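Local coordinates for protein Sqt1 (Chaetomium thermophilum, PDB 4ZOY) that probably captures the nascent ribosomal protein Rpl10 (uL16) during translation, acting as its dedicated WD40-repeat chaperone in ribosome biogenesis, at residues L188-C193 with S209-L214; F246-G251 with G270-I275. One frame throughout, in Å; residues are numbered along the deposited sequence.

Contact 1. Residues L188-C193 with S209-L214; sequences LHTGPC and SEDESL
S209 turns its hydroxyl toward the carbonyls of G191 and P192, with OG 2.9 Å from P192 O and 3.0 Å from G191 O. The same OG accepts from D211 N in an ST turn, while S209 CB lies over one face of the H189 imidazole. E210 N donates to P192 O, and the extended E210 side chain crosses the proline ring, OE1 3.5 Å from P192 CG. D211 then grips with both oxygens. Its CG sits between the backbone N and the carbonyl carbon (chi1 84°), and OD2 takes T190 N at 2.8 Å, from above the carboxylate plane, and T190 OG1 at 2.7 Å on the anti lone pair. OD1 receives S213 N, closing an Asx turn, and S213 OG on the syn lone pair. S213 OG in turn accepts a straight bond from H189 ND1 (2.8 Å, 167°), so serine links histidine to aspartate. H189 NE2 pairs with T207 OG1, and the ring touches Y217: an arrangement consistent with a variant of the WD40 Asp-His-Ser/Thr-Trp network, with Y217 in the usual place of the tryptophan. It ties the connection between strands 180-186 and 193-198 to the turn joining strands 204-209 and 214-218.

Contact 2. Residues F246-G251 with G270-I275; sequences FAVEGG and GGQIKI
The flat amide of Q272 carries both methyls of V248 over one of its faces, CG1 lying 3.7 Å from NE2; at its edge, the nitrogen reaches two waters. The second flat group, the F246 ring, meets K274 obliquely, its CE1 4.0 Å from K274 CB, and is also touched by V266 and I320 of neighbouring strands. This is the WD40 beta-propeller layout, in which the loop entering a blade's first strand, here 252-257, packs against the start of its third, 273-277.

V248 stands four residues ahead of that first strand, and no direct hydrogen bond spans the contact. Contact between the segments rests on van der Waals packing and water. With CG1 anti to the backbone N (chi1 173°), both methyls of V248 face the Q272 chain, and the two side chains run antiparallel alongside one another. V248 CG2 also borders K274 CG.

The lysine bends at its second torsion (chi2 -75°), which places CD; farther out, CE passes 3.6 Å from F246 O. NZ bonds outside the two segments, to R245 O and to S323 OG of strand 320-324.

A type II turn runs from V248 to G251, closed by G251 N to V248 O at 3.1 Å; G250 and G251 both have positive phi values at which a CB would strike the preceding carbonyl oxygen. The backbone of E249 is joined to Q272 through two waters. One water links Q272 NE2 to E249 O, at 2.8 Å from each; the other accepts from Q272 NE2 at 2.6 Å and from E249 N at 3.0 Å.

From the N terminus, contact 1 comes first: 209-214 returns to 188-193 after the first two strands of the blade built from 193-198 to 235-239. The chain completes that blade before 246-251 opens contact 2, which 270-275 closes in the blade spanning 252-257 to 320-324. The two loops are therefore in series, neither nested nor crossed, and repeat one architectural scheme, once with a polar network and once with packing and water. Their centres lie 12 Å apart, and they touch at the blade boundary: E212 OE2 probably hydrogen-bonds G250 N (3.3 Å), while L214 CB packs on F246 CZ. The turn before strand 214-218 and the strand's start thus meet the loop into the next blade.

Contact 1. Residues L188-C193 with S209-L214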
loop_
_atom_site.group_PDB
_atom_site.type_symbol
_atom_site.label_atom_id
_atom_site.label_comp_id
_atom_site.label_asym_id
_atom_site.label_seq_id
_atom_site.Cartn_x
_atom_site.Cartn_y
_atom_site.Cartn_z
ATOM N N LEU A 188 -15.560 14.270 2.784
ATOM C CA LEU A 188 -16.155 14.412 1.460
ATOM C C LEU A 188 -16.717 13.097 0.918
ATOM O O LEU A 188 -17.797 13.096 0.332
ATOM C CB LEU A 188 -15.138 15.005 0.481
ATOM C CG LEU A 188 -14.698 16.435 0.818
ATOM C CD1 LEU A 188 -13.775 16.991 -0.246
ATOM C CD2 LEU A 188 -15.903 17.342 1.005
ATOM N N HIS A 189 -15.999 11.984 1.090
ATOM C CA HIS A 189 -16.562 10.681 0.721
ATOM C C HIS A 189 -17.802 10.408 1.566
ATOM O O HIS A 189 -17.842 10.797 2.728
ATOM C CB HIS A 189 -15.571 9.536 0.937
ATOM C CG HIS A 189 -14.312 9.626 0.128
ATOM N ND1 HIS A 189 -14.296 9.716 -1.246
ATOM C CD2 HIS A 189 -13.017 9.565 0.515
ATOM C CE1 HIS A 189 -13.043 9.728 -1.671
ATOM N NE2 HIS A 189 -12.248 9.636 -0.620
ATOM N N THR A 190 -18.786 9.718 0.992
ATOM C CA THR A 190 -20.025 9.395 1.712
ATOM C C THR A 190 -20.156 7.904 2.020
ATOM O O THR A 190 -21.141 7.472 2.619
ATOM C CB THR A 190 -21.286 9.845 0.927
ATOM O OG1 THR A 190 -21.509 8.974 -0.189
ATOM C CG2 THR A 190 -21.140 11.270 0.437
ATOM N N GLY A 191 -19.172 7.123 1.592
ATOM C CA GLY A 191 -19.080 5.718 1.943
ATOM C C GLY A 191 -17.643 5.428 2.337
ATOM O O GLY A 191 -16.798 6.318 2.261
ATOM N N PRO A 192 -17.352 4.183 2.744
ATOM C CA PRO A 192 -16.003 3.810 3.193
ATOM C C PRO A 192 -14.899 4.307 2.264
ATOM O O PRO A 192 -14.995 4.186 1.041
ATOM C CB PRO A 192 -16.050 2.284 3.202
ATOM C CG PRO A 192 -17.492 1.979 3.512
ATOM C CD PRO A 192 -18.292 3.049 2.821
ATOM N N CYS A 193 -13.868 4.895 2.858
ATOM C CA CYS A 193 -12.696 5.314 2.107
ATOM C C CYS A 193 -11.740 4.131 2.005
ATOM O O CYS A 193 -11.185 3.675 3.010
ATOM C CB CYS A 193 -12.024 6.507 2.778
ATOM S SG CYS A 193 -10.533 7.050 1.907
ATOM N N SER A 209 -13.301 5.902 -2.730
ATOM C CA SER A 209 -14.362 5.381 -1.880
ATOM C C SER A 209 -15.241 4.369 -2.598
ATOM O O SER A 209 -15.376 4.405 -3.826
ATOM C CB SER A 209 -15.224 6.544 -1.362
ATOM O OG SER A 209 -16.379 6.103 -0.664
ATOM N N GLU A 210 -15.824 3.467 -1.808
ATOM C CA GLU A 210 -16.887 2.575 -2.275
ATOM C C GLU A 210 -18.035 3.339 -2.931
ATOM O O GLU A 210 -18.750 2.782 -3.755
ATOM C CB GLU A 210 -17.433 1.736 -1.114
ATOM C CG GLU A 210 -16.476 0.677 -0.623
ATOM C CD GLU A 210 -17.056 -0.199 0.475
ATOM O OE1 GLU A 210 -18.268 -0.093 0.766
ATOM O OE2 GLU A 210 -16.281 -0.986 1.057
ATOM N N ASP A 211 -18.207 4.608 -2.568
ATOM C CA ASP A 211 -19.310 5.415 -3.099
ATOM C C ASP A 211 -18.996 5.992 -4.484
ATOM O O ASP A 211 -19.785 6.765 -5.035
ATOM C CB ASP A 211 -19.681 6.532 -2.097
ATOM C CG ASP A 211 -18.810 7.783 -2.218
ATOM O OD1 ASP A 211 -17.749 7.774 -2.884
ATOM O OD2 ASP A 211 -19.201 8.810 -1.622
ATOM N N GLU A 212 -17.832 5.606 -5.019
ATOM C CA GLU A 212 -17.375 5.890 -6.386
ATOM C C GLU A 212 -16.692 7.253 -6.535
ATOM O O GLU A 212 -16.301 7.631 -7.638
ATOM C CB GLU A 212 -18.535 5.736 -7.391
ATOM C CG GLU A 212 -19.118 4.322 -7.341
ATOM C CD GLU A 212 -20.413 4.134 -8.108
ATOM O OE1 GLU A 212 -20.655 4.874 -9.078
ATOM O OE2 GLU A 212 -21.172 3.209 -7.751
ATOM N N SER A 213 -16.498 7.972 -5.428
ATOM C CA SER A 213 -15.843 9.280 -5.525
ATOM C C SER A 213 -14.318 9.233 -5.364
ATOM O O SER A 213 -13.753 8.340 -4.712
ATOM C CB SER A 213 -16.435 10.265 -4.509
ATOM O OG SER A 213 -16.280 9.829 -3.170
ATOM N N LEU A 214 -13.679 10.208 -6.004
ATOM C CA LEU A 214 -12.254 10.501 -5.888
ATOM C C LEU A 214 -12.098 11.935 -5.422
ATOM O O LEU A 214 -12.670 12.830 -6.028
ATOM C CB LEU A 214 -11.539 10.328 -7.232
ATOM C CG LEU A 214 -10.193 11.026 -7.451
ATOM C CD1 LEU A 214 -9.076 10.337 -6.648
ATOM C CD2 LEU A 214 -9.801 11.070 -8.921
#

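Contact 2. Residues F246-G251 with G270-I275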
loop_
_atom_site.group_PDB
_atom_site.type_symbol
_atom_site.label_atom_id
_atom_site.label_comp_id
_atom_site.label_asym_id
_atom_site.label_seq_id
_atom_site.Cartn_x
_atom_site.Cartn_y
_atom_site.Cartn_z
ATOM N N PHE A 246 -16.761 9.367 -15.390
ATOM C CA PHE A 246 -15.879 8.924 -14.317
ATOM C C PHE A 246 -16.444 7.751 -13.533
ATOM O O PHE A 246 -15.694 6.910 -13.035
ATOM C CB PHE A 246 -15.604 10.077 -13.349
ATOM C CG PHE A 246 -14.708 9.690 -12.208
ATOM C CD1 PHE A 246 -13.357 9.476 -12.439
ATOM C CD2 PHE A 246 -15.210 9.515 -10.922
ATOM C CE1 PHE A 246 -12.509 9.103 -11.424
ATOM C CE2 PHE A 246 -14.347 9.139 -9.881
ATOM C CZ PHE A 246 -12.999 8.930 -10.146
ATOM N N ALA A 247 -17.768 7.708 -13.416
ATOM C CA ALA A 247 -18.448 6.780 -12.520
ATOM C C ALA A 247 -18.097 5.318 -12.773
ATOM O O ALA A 247 -18.240 4.811 -13.882
ATOM C CB ALA A 247 -19.956 6.975 -12.631
ATOM N N VAL A 248 -17.639 4.644 -11.726
ATOM C CA VAL A 248 -17.373 3.215 -11.793
ATOM C C VAL A 248 -18.385 2.498 -10.917
ATOM O O VAL A 248 -18.265 2.491 -9.700
ATOM C CB VAL A 248 -15.936 2.871 -11.335
ATOM C CG1 VAL A 248 -15.743 1.366 -11.263
ATOM C CG2 VAL A 248 -14.930 3.470 -12.288
ATOM N N GLU A 249 -19.405 1.911 -11.540
ATOM C CA GLU A 249 -20.467 1.272 -10.774
ATOM C C GLU A 249 -19.928 0.123 -9.926
ATOM O O GLU A 249 -19.270 -0.787 -10.441
ATOM C CB GLU A 249 -21.577 0.765 -11.707
ATOM C CG GLU A 249 -22.763 0.179 -10.960
ATOM C CD GLU A 249 -23.964 -0.067 -11.858
ATOM O OE1 GLU A 249 -23.769 -0.320 -13.067
ATOM O OE2 GLU A 249 -25.106 0.002 -11.352
ATOM N N GLY A 250 -20.202 0.184 -8.626
ATOM C CA GLY A 250 -19.752 -0.833 -7.699
ATOM C C GLY A 250 -18.637 -0.325 -6.800
ATOM O O GLY A 250 -18.289 -0.969 -5.814
ATOM N N GLY A 251 -18.067 0.821 -7.150
ATOM C CA GLY A 251 -17.113 1.473 -6.265
ATOM C C GLY A 251 -15.656 1.479 -6.698
ATOM O O GLY A 251 -15.249 0.792 -7.629
ATOM N N GLY A 270 -15.506 -4.172 -11.660
ATOM C CA GLY A 270 -15.635 -4.523 -13.063
ATOM C C GLY A 270 -14.359 -4.418 -13.870
ATOM O O GLY A 270 -14.380 -4.454 -15.102
ATOM N N GLY A 271 -13.235 -4.277 -13.180
ATOM C CA GLY A 271 -11.959 -4.135 -13.855
ATOM C C GLY A 271 -11.671 -2.719 -14.335
ATOM O O GLY A 271 -10.721 -2.509 -15.085
ATOM N N GLN A 272 -12.481 -1.757 -13.905
ATOM C CA GLN A 272 -12.355 -0.411 -14.460
ATOM C C GLN A 272 -11.228 0.378 -13.822
ATOM O O GLN A 272 -10.993 0.295 -12.611
ATOM C CB GLN A 272 -13.652 0.364 -14.312
ATOM C CG GLN A 272 -14.782 -0.184 -15.177
ATOM C CD GLN A 272 -15.913 0.807 -15.329
ATOM O OE1 GLN A 272 -15.783 1.813 -16.036
ATOM N NE2 GLN A 272 -17.024 0.542 -14.660
ATOM N N ILE A 273 -10.535 1.126 -14.671
ATOM C CA ILE A 273 -9.490 2.044 -14.254
ATOM C C ILE A 273 -9.758 3.389 -14.912
ATOM O O ILE A 273 -10.097 3.444 -16.091
ATOM C CB ILE A 273 -8.092 1.553 -14.659
ATOM C CG1 ILE A 273 -7.793 0.195 -14.028
ATOM C CG2 ILE A 273 -7.027 2.576 -14.253
ATOM C CD1 ILE A 273 -6.639 -0.519 -14.647
ATOM N N LYS A 274 -9.630 4.473 -14.154
ATOM C CA LYS A 274 -9.733 5.821 -14.712
ATOM C C LYS A 274 -8.437 6.574 -14.460
ATOM O O LYS A 274 -7.886 6.499 -13.361
ATOM C CB LYS A 274 -10.903 6.594 -14.099
ATOM C CG LYS A 274 -12.268 5.943 -14.251
ATOM C CD LYS A 274 -12.780 6.108 -15.668
ATOM C CE LYS A 274 -14.107 5.394 -15.867
ATOM N NZ LYS A 274 -14.652 5.679 -17.241
ATOM N N ILE A 275 -7.960 7.293 -15.475
ATOM C CA ILE A 275 -6.772 8.143 -15.370
ATOM C C ILE A 275 -7.224 9.601 -15.360
ATOM O O ILE A 275 -7.901 10.040 -16.289
ATOM C CB ILE A 275 -5.786 7.919 -16.536
ATOM C CG1 ILE A 275 -5.497 6.425 -16.716
ATOM C CG2 ILE A 275 -4.494 8.703 -16.300
ATOM C CD1 ILE A 275 -4.910 5.734 -15.478
HETATM O O HOH W 1 -19.350 1.695 -14.533
HETATM O O HOH W 2 -18.122 -1.410 -12.954
#